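Local coordinates for protein carbon monoxide dehydrogenase (Thermococcus sp. AM4, PDB 6T7J) that probably catalyses the reversible oxidation of carbon monoxide to carbon dioxide in its mature, nickel-loaded form, passing the electrons to iron-sulfur clusters, at residues Pro397-Arg401 against Asp402-Ile406; Val463-Ala466 against Lys467-Lys471; Glu594-Glu597 against Asp598-Gly602. All coordinates share one frame; numbering follows the deposited sequence.

Contact 1. Residues Pro397-Arg401 against Asp402-Ile406; sequences PNRPR and DRVHI
Pro400 and Arg403 close a tight turn in which the amide N of Arg403 donates to the carbonyl O of Pro400 at 2.9 Å, with an angle of 154° at the hydrogen. Arg401 and Asp402, between them, hold helical backbone angles and form the corners of a type I beta turn. Pro400 itself has a ring-restricted phi that suits the inverse gamma turn of which it is the centre. The donor stands above the carbonyl plane of Pro400, not on a lone pair.

Among the side chains, Asp402 curls back over the turn. Its CG sits between the backbone N and the carbonyl carbon (chi1 50°), which brings OD1 to 3.6 Å from Pro400 CB. Arg403 passes the same ring: its CD is 3.9 Å from Pro400 CB, and its guanidinium lies obliquely near Pro400 CG. Val404 turns a methyl inward, CG2 lying 3.3 Å from Pro400 O, and the branched valine lays this same methyl against Arg401 CA. Arg399 crosses Val404 at about a right angle, its CG 3.9 Å from Val404 CG2. Further along, Arg399 CD lies 4.1 Å above the plane of the Arg401 guanidinium, over its centre, so one arginine's aliphatic part covers the other's flat head.

The polar heads are used elsewhere. Arg399 makes a salt bridge with Glu335 and a hydrogen bond to Lys258 O, Arg401 binds Glu259 O, and Arg403 reaches Cys354 O while making a cation-pi contact with Tyr355. The chemistry is therefore divided: methylenes and a proline ring pack the turn, while three guanidinium groups fasten this surface loop, between helix 381-395 and strand 411-415, to neighbouring backbone carbonyls and to Glu335.

Contact 2. Residues Val463-Ala466 against Lys467-Lys471; sequences VTLA and KELIK
Backbone hydrogen bonds carry most of this contact, beginning with Lys467 N to Val463 O at 2.9 Å. Glu468 N to Thr464 O, Leu469 N to Leu465 O and Ile470 N to Ala466 O repeat the alpha-helical step from each residue to the fourth before it. Ala466 O also receives a weak second bond from Leu469 N at 3.3 Å.

Apolar packing follows the same spacing. Leu465 and Leu469 lie side by side and point the same way, Leu465 CG being 4.1 Å from Leu469 CD1; Leu469 goes on to meet Val474 and Val476 of the next strand, while Leu465 faces Ala614 of helix 610-627. Val463 and Lys467 are paired likewise. With CG1 of Val463 between the backbone N and the carbonyl carbon (chi1 56°), CG2 is left anti to the N, runs alongside the lysine and meets Lys467 CE at 3.5 Å. Were Lys467 replaced by an alanine, Val463 CG2 would probably lose its methylene cover, and Glu489 a long, weak ion-pair partner.

Polar side chains make up the third group. Lys471 NZ bridges to Glu468 OE1 at 2.7 Å, approaching on the syn side but 34° out of the carboxylate plane. Thr464 turns its OG1 back to Tyr460 O, an economical way to satisfy a hydroxyl on a helix.

Leucine, valine and isoleucine inward with lysine and glutamate outward make helix 460-471 amphipathic, as befits the connection of a beta-alpha-beta unit between parallel strands 444-448 and 474-478 in a sheet of Rossmann-like strand order.

Contact 3. Residues Glu594-Glu597 against Asp598-Gly602; sequences EDVE and DIIGG
Val596 and Ile600 each place one gamma carbon between the backbone N and the carbonyl carbon: CG1 of the valine (chi1 85°) and CG1 of the isoleucine (chi1 43°). The first torsion turns Val596 CG1 onto Gly602 O, 3.2 Å away, and leaves its other methyl, CG2, facing Ile600. The second brings Ile600 CG1 back along the chain to 3.9 Å from Val596 CG2, where the two branched side chains pass each other at a slant. Branched apolar residues suit this buried spot, where both also rest on Val568 of helix 558-569.

Backbone bonds draw the same residues together. Val596 O accepts from Ile600 N at 3.2 Å, the usual alpha-helical bond, and a weak one from Ile599 N. Glu597 O receives a weak bond from Gly601 N at 2.9 Å, and Gly601 CA also comes within 3.2 Å of that oxygen in a C-H...O contact.

This short helix, 597-600, follows helix 586-595 on the connection from strand 574-576 to strand 604-606, an outermost strand of the second parallel sheet within this chain. Helical geometry stops at Gly601: at its phi of 100° and psi near zero a beta carbon would collide with the carbonyl O of Ile600, which is reason enough for a glycine. Beyond it, Gly602 turns its carbonyl back over the helix start, and Glu597 CA approaches Gly602 O at 3.2 Å as a second C-H...O contact.

Acidic residues occupy the outer face. Glu597 sends its OE1 to a salt bridge with Lys603, just past the turn, while Asp595 makes a salt bridge with Lys590 of its own helix, 586-595. At the helix end, Ile600 O accepts a hydrogen bond from Arg179.

From the N terminus, the three contacts come in series; none encloses or crosses another, and each closes only a turn or a few helical residues. Contact 1 belongs to the surface loop leaving helix 381-395 and ties it to the chain just before strands 261-268 and 336-339 of the first parallel sheet. Contact 2 lies on the helix joining strands 444-448 and 474-478 of the second sheet, packed between strand 474-478 and helix 610-627. Contact 3 ends the later connection into strand 604-606 of that same sheet and rests on helix 558-569. Contacts 2 and 3 come within about 16 Å at their nearest atoms, whereas contacts 1 and 3 lie on opposite sides of the chain's centre.

Contact 1. Residues Pro397-Arg401 against Asp402-Ile406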
loop_
_atom_site.group_PDB
_atom_site.type_symbol
_atom_site.label_atom_id
_atom_site.label_comp_id
_atom_site.label_asym_id
_atom_site.label_seq_id
_atom_site.Cartn_x
_atom_site.Cartn_y
_atom_site.Cartn_z
ATOM N N PRO A 397 -37.866 -15.805 -14.764
ATOM C CA PRO A 397 -38.355 -16.864 -15.670
ATOM C C PRO A 397 -37.262 -17.739 -16.264
ATOM O O PRO A 397 -37.575 -18.814 -16.792
ATOM C CB PRO A 397 -39.087 -16.078 -16.767
ATOM C CG PRO A 397 -39.501 -14.822 -16.110
ATOM C CD PRO A 397 -38.395 -14.484 -15.152
ATOM N N ASN A 398 -35.999 -17.328 -16.198
ATOM C CA ASN A 398 -34.906 -18.079 -16.799
ATOM C C ASN A 398 -34.287 -19.097 -15.850
ATOM O O ASN A 398 -33.287 -19.726 -16.210
ATOM C CB ASN A 398 -33.824 -17.123 -17.302
ATOM C CG ASN A 398 -34.316 -16.227 -18.417
ATOM O OD1 ASN A 398 -35.000 -16.680 -19.336
ATOM N ND2 ASN A 398 -33.974 -14.944 -18.341
ATOM N N ARG A 399 -34.848 -19.273 -14.663
ATOM C CA ARG A 399 -34.272 -20.198 -13.694
ATOM C C ARG A 399 -34.409 -21.633 -14.183
ATOM O O ARG A 399 -35.538 -22.123 -14.328
ATOM C CB ARG A 399 -34.949 -20.045 -12.335
ATOM C CG ARG A 399 -34.588 -21.150 -11.357
ATOM C CD ARG A 399 -35.494 -21.135 -10.142
ATOM N NE ARG A 399 -35.367 -19.893 -9.387
ATOM C CZ ARG A 399 -35.711 -19.759 -8.111
ATOM N NH1 ARG A 399 -35.561 -18.590 -7.503
ATOM N NH2 ARG A 399 -36.204 -20.793 -7.442
ATOM N N PRO A 400 -33.309 -22.342 -14.444
ATOM C CA PRO A 400 -33.422 -23.753 -14.833
ATOM C C PRO A 400 -33.911 -24.606 -13.675
ATOM O O PRO A 400 -33.105 -25.129 -12.898
ATOM C CB PRO A 400 -31.991 -24.121 -15.244
ATOM C CG PRO A 400 -31.130 -23.188 -14.453
ATOM C CD PRO A 400 -31.906 -21.906 -14.322
ATOM N N ARG A 401 -35.234 -24.739 -13.548
ATOM C CA ARG A 401 -35.806 -25.480 -12.428
ATOM C C ARG A 401 -35.388 -26.944 -12.431
ATOM O O ARG A 401 -35.427 -27.590 -11.379
ATOM C CB ARG A 401 -37.331 -25.368 -12.451
ATOM C CG ARG A 401 -37.847 -23.961 -12.201
ATOM C CD ARG A 401 -39.272 -23.977 -11.664
ATOM N NE ARG A 401 -39.689 -22.661 -11.188
ATOM C CZ ARG A 401 -39.557 -22.241 -9.934
ATOM N NH1 ARG A 401 -39.963 -21.027 -9.594
ATOM N NH2 ARG A 401 -39.019 -23.034 -9.018
ATOM N N ASP A 402 -34.981 -27.476 -13.586
ATOM C CA ASP A 402 -34.486 -28.845 -13.656
ATOM C C ASP A 402 -33.147 -29.016 -12.949
ATOM O O ASP A 402 -32.806 -30.138 -12.559
ATOM C CB ASP A 402 -34.357 -29.276 -15.118
ATOM C CG ASP A 402 -33.605 -28.262 -15.958
ATOM O OD1 ASP A 402 -33.990 -27.074 -15.940
ATOM O OD2 ASP A 402 -32.629 -28.648 -16.636
ATOM N N ARG A 403 -32.384 -27.936 -12.775
ATOM C CA ARG A 403 -31.065 -27.987 -12.158
ATOM C C ARG A 403 -31.031 -27.271 -10.810
ATOM O O ARG A 403 -29.978 -26.792 -10.383
ATOM C CB ARG A 403 -30.013 -27.390 -13.091
ATOM C CG ARG A 403 -30.030 -27.954 -14.498
ATOM C CD ARG A 403 -29.329 -27.017 -15.468
ATOM N NE ARG A 403 -27.957 -26.734 -15.058
ATOM C CZ ARG A 403 -27.259 -25.679 -15.464
ATOM N NH1 ARG A 403 -26.014 -25.501 -15.038
ATOM N NH2 ARG A 403 -27.803 -24.800 -16.296
ATOM N N VAL A 404 -32.170 -27.193 -10.128
ATOM C CA VAL A 404 -32.274 -26.487 -8.856
ATOM C C VAL A 404 -32.171 -27.496 -7.721
ATOM O O VAL A 404 -32.893 -28.500 -7.705
ATOM C CB VAL A 404 -33.587 -25.689 -8.767
ATOM C CG1 VAL A 404 -33.875 -25.296 -7.324
ATOM C CG2 VAL A 404 -33.516 -24.454 -9.653
ATOM N N HIS A 405 -31.270 -27.230 -6.775
ATOM C CA HIS A 405 -31.137 -28.041 -5.563
ATOM C C HIS A 405 -30.772 -27.101 -4.419
ATOM O O HIS A 405 -29.602 -26.747 -4.246
ATOM C CB HIS A 405 -30.095 -29.140 -5.730
ATOM C CG HIS A 405 -29.854 -29.938 -4.485
ATOM N ND1 HIS A 405 -30.456 -31.157 -4.254
ATOM C CD2 HIS A 405 -29.081 -29.690 -3.402
ATOM C CE1 HIS A 405 -30.062 -31.625 -3.084
ATOM N NE2 HIS A 405 -29.228 -30.753 -2.545
ATOM N N ILE A 406 -31.772 -26.695 -3.649
ATOM C CA ILE A 406 -31.575 -25.876 -2.457
ATOM C C ILE A 406 -31.522 -26.815 -1.258
ATOM O O ILE A 406 -32.477 -27.577 -1.044
ATOM C CB ILE A 406 -32.695 -24.838 -2.296
ATOM C CG1 ILE A 406 -32.770 -23.936 -3.530
ATOM C CG2 ILE A 406 -32.484 -24.014 -1.033
ATOM C CD1 ILE A 406 -33.985 -23.029 -3.550
#

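Contact 2. Residues Val463-Ala466 against Lys467-Lys471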
loop_
_atom_site.group_PDB
_atom_site.type_symbol
_atom_site.label_atom_id
_atom_site.label_comp_id
_atom_site.label_asym_id
_atom_site.label_seq_id
_atom_site.Cartn_x
_atom_site.Cartn_y
_atom_site.Cartn_z
ATOM N N VAL A 463 -17.038 -23.262 14.864
ATOM C CA VAL A 463 -18.058 -23.844 15.729
ATOM C C VAL A 463 -17.424 -24.653 16.853
ATOM O O VAL A 463 -17.898 -24.621 17.993
ATOM C CB VAL A 463 -19.046 -24.689 14.905
ATOM C CG1 VAL A 463 -18.322 -25.769 14.122
ATOM C CG2 VAL A 463 -20.066 -25.313 15.817
ATOM N N THR A 464 -16.345 -25.388 16.562
ATOM C CA THR A 464 -15.732 -26.212 17.599
ATOM C C THR A 464 -15.127 -25.348 18.700
ATOM O O THR A 464 -15.289 -25.648 19.890
ATOM C CB THR A 464 -14.680 -27.140 16.989
ATOM O OG1 THR A 464 -15.328 -28.133 16.184
ATOM C CG2 THR A 464 -13.886 -27.841 18.080
ATOM N N LEU A 465 -14.443 -24.262 18.330
ATOM C CA LEU A 465 -13.908 -23.352 19.334
ATOM C C LEU A 465 -15.025 -22.708 20.143
ATOM O O LEU A 465 -14.939 -22.628 21.376
ATOM C CB LEU A 465 -13.045 -22.282 18.664
ATOM C CG LEU A 465 -12.355 -21.310 19.621
ATOM C CD1 LEU A 465 -11.338 -22.044 20.467
ATOM C CD2 LEU A 465 -11.696 -20.183 18.857
ATOM N N ALA A 466 -16.086 -22.247 19.470
ATOM C CA ALA A 466 -17.202 -21.645 20.194
ATOM C C ALA A 466 -17.812 -22.630 21.189
ATOM O O ALA A 466 -18.092 -22.269 22.341
ATOM C CB ALA A 466 -18.257 -21.148 19.206
ATOM N N LYS A 467 -18.015 -23.879 20.759
ATOM C CA LYS A 467 -18.588 -24.903 21.627
ATOM C C LYS A 467 -17.691 -25.169 22.828
ATOM O O LYS A 467 -18.156 -25.191 23.977
ATOM C CB LYS A 467 -18.791 -26.199 20.839
ATOM C CG LYS A 467 -20.038 -26.270 19.980
ATOM C CD LYS A 467 -20.227 -27.699 19.487
ATOM C CE LYS A 467 -20.961 -27.759 18.161
ATOM N NZ LYS A 467 -22.432 -27.615 18.332
ATOM N N GLU A 468 -16.402 -25.413 22.574
ATOM C CA GLU A 468 -15.481 -25.732 23.656
ATOM C C GLU A 468 -15.359 -24.579 24.638
ATOM O O GLU A 468 -15.114 -24.805 25.828
ATOM C CB GLU A 468 -14.108 -26.095 23.091
ATOM C CG GLU A 468 -14.063 -27.420 22.348
ATOM C CD GLU A 468 -14.312 -28.607 23.260
ATOM O OE1 GLU A 468 -15.243 -29.390 22.973
ATOM O OE2 GLU A 468 -13.580 -28.757 24.261
ATOM N N LEU A 469 -15.536 -23.342 24.170
ATOM C CA LEU A 469 -15.462 -22.208 25.082
ATOM C C LEU A 469 -16.737 -22.075 25.910
ATOM O O LEU A 469 -16.672 -21.902 27.133
ATOM C CB LEU A 469 -15.181 -20.922 24.302
ATOM C CG LEU A 469 -13.741 -20.773 23.805
ATOM C CD1 LEU A 469 -13.550 -19.451 23.090
ATOM C CD2 LEU A 469 -12.752 -20.910 24.955
ATOM N N ILE A 470 -17.907 -22.168 25.268
ATOM C CA ILE A 470 -19.146 -21.969 26.019
ATOM C C ILE A 470 -19.403 -23.125 26.978
ATOM O O ILE A 470 -20.087 -22.950 27.994
ATOM C CB ILE A 470 -20.353 -21.761 25.082
ATOM C CG1 ILE A 470 -20.592 -22.989 24.207
ATOM C CG2 ILE A 470 -20.176 -20.540 24.239
ATOM C CD1 ILE A 470 -21.863 -22.906 23.395
ATOM N N LYS A 471 -18.876 -24.319 26.688
ATOM C CA LYS A 471 -19.039 -25.420 27.630
ATOM C C LYS A 471 -18.184 -25.240 28.879
ATOM O O LYS A 471 -18.484 -25.844 29.914
ATOM C CB LYS A 471 -18.721 -26.756 26.950
ATOM C CG LYS A 471 -17.288 -27.235 27.127
ATOM C CD LYS A 471 -17.163 -28.730 26.869
ATOM C CE LYS A 471 -17.376 -29.063 25.402
ATOM N NZ LYS A 471 -16.728 -30.355 25.025
#

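Contact 3. Residues Glu594-Glu597 against Asp598-Gly602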
loop_
_atom_site.group_PDB
_atom_site.type_symbol
_atom_site.label_atom_id
_atom_site.label_comp_id
_atom_site.label_asym_id
_atom_site.label_seq_id
_atom_site.Cartn_x
_atom_site.Cartn_y
_atom_site.Cartn_z
ATOM N N GLU A 594 5.584 -13.437 21.299
ATOM C CA GLU A 594 6.296 -13.350 22.568
ATOM C C GLU A 594 6.729 -11.925 22.893
ATOM O O GLU A 594 6.179 -11.301 23.805
ATOM C CB GLU A 594 7.513 -14.276 22.537
ATOM C CG GLU A 594 7.909 -14.887 23.859
ATOM C CD GLU A 594 9.063 -15.854 23.700
ATOM O OE1 GLU A 594 8.882 -16.885 23.019
ATOM O OE2 GLU A 594 10.155 -15.576 24.240
ATOM N N ASP A 595 7.709 -11.407 22.145
ATOM C CA ASP A 595 8.350 -10.139 22.487
ATOM C C ASP A 595 7.371 -8.974 22.563
ATOM O O ASP A 595 7.652 -7.990 23.257
ATOM C CB ASP A 595 9.439 -9.807 21.464
ATOM C CG ASP A 595 10.757 -10.472 21.782
ATOM O OD1 ASP A 595 10.793 -11.326 22.693
ATOM O OD2 ASP A 595 11.762 -10.140 21.116
ATOM N N VAL A 596 6.233 -9.058 21.870
ATOM C CA VAL A 596 5.321 -7.920 21.798
ATOM C C VAL A 596 4.409 -7.804 23.009
ATOM O O VAL A 596 3.744 -6.773 23.168
ATOM C CB VAL A 596 4.491 -8.001 20.502
ATOM C CG1 VAL A 596 3.263 -8.874 20.701
ATOM C CG2 VAL A 596 4.110 -6.605 20.021
ATOM N N GLU A 597 4.364 -8.819 23.877
ATOM C CA GLU A 597 3.551 -8.709 25.086
ATOM C C GLU A 597 4.094 -7.631 26.018
ATOM O O GLU A 597 3.320 -6.883 26.628
ATOM C CB GLU A 597 3.479 -10.057 25.806
ATOM C CG GLU A 597 2.859 -9.984 27.198
ATOM C CD GLU A 597 1.962 -11.169 27.514
ATOM O OE1 GLU A 597 2.379 -12.319 27.263
ATOM O OE2 GLU A 597 0.841 -10.947 28.022
ATOM N N ASP A 598 5.421 -7.530 26.133
ATOM C CA ASP A 598 6.014 -6.498 26.979
ATOM C C ASP A 598 5.709 -5.100 26.461
ATOM O O ASP A 598 5.661 -4.145 27.245
ATOM C CB ASP A 598 7.527 -6.701 27.074
ATOM C CG ASP A 598 7.910 -7.786 28.058
ATOM O OD1 ASP A 598 7.766 -8.979 27.713
ATOM O OD2 ASP A 598 8.357 -7.446 29.175
ATOM N N ILE A 599 5.491 -4.958 25.155
ATOM C CA ILE A 599 5.333 -3.634 24.563
ATOM C C ILE A 599 3.911 -3.115 24.749
ATOM O O ILE A 599 3.705 -1.979 25.192
ATOM C CB ILE A 599 5.731 -3.669 23.075
ATOM C CG1 ILE A 599 7.204 -4.058 22.923
ATOM C CG2 ILE A 599 5.458 -2.326 22.417
ATOM C CD1 ILE A 599 8.159 -3.161 23.684
ATOM N N ILE A 600 2.910 -3.931 24.420
ATOM C CA ILE A 600 1.542 -3.432 24.329
ATOM C C ILE A 600 0.579 -4.248 25.185
ATOM O O ILE A 600 -0.558 -3.824 25.421
ATOM C CB ILE A 600 1.080 -3.395 22.861
ATOM C CG1 ILE A 600 1.514 -4.665 22.132
ATOM C CG2 ILE A 600 1.675 -2.192 22.153
ATOM C CD1 ILE A 600 0.540 -5.798 22.240
ATOM N N GLY A 601 1.011 -5.423 25.644
ATOM C CA GLY A 601 0.221 -6.214 26.570
ATOM C C GLY A 601 -0.556 -7.366 25.967
ATOM O O GLY A 601 -1.229 -8.088 26.711
ATOM N N GLY A 602 -0.501 -7.551 24.648
ATOM C CA GLY A 602 -1.096 -8.702 24.000
ATOM C C GLY A 602 -0.064 -9.411 23.143
ATOM O O GLY A 602 1.093 -8.996 23.065
#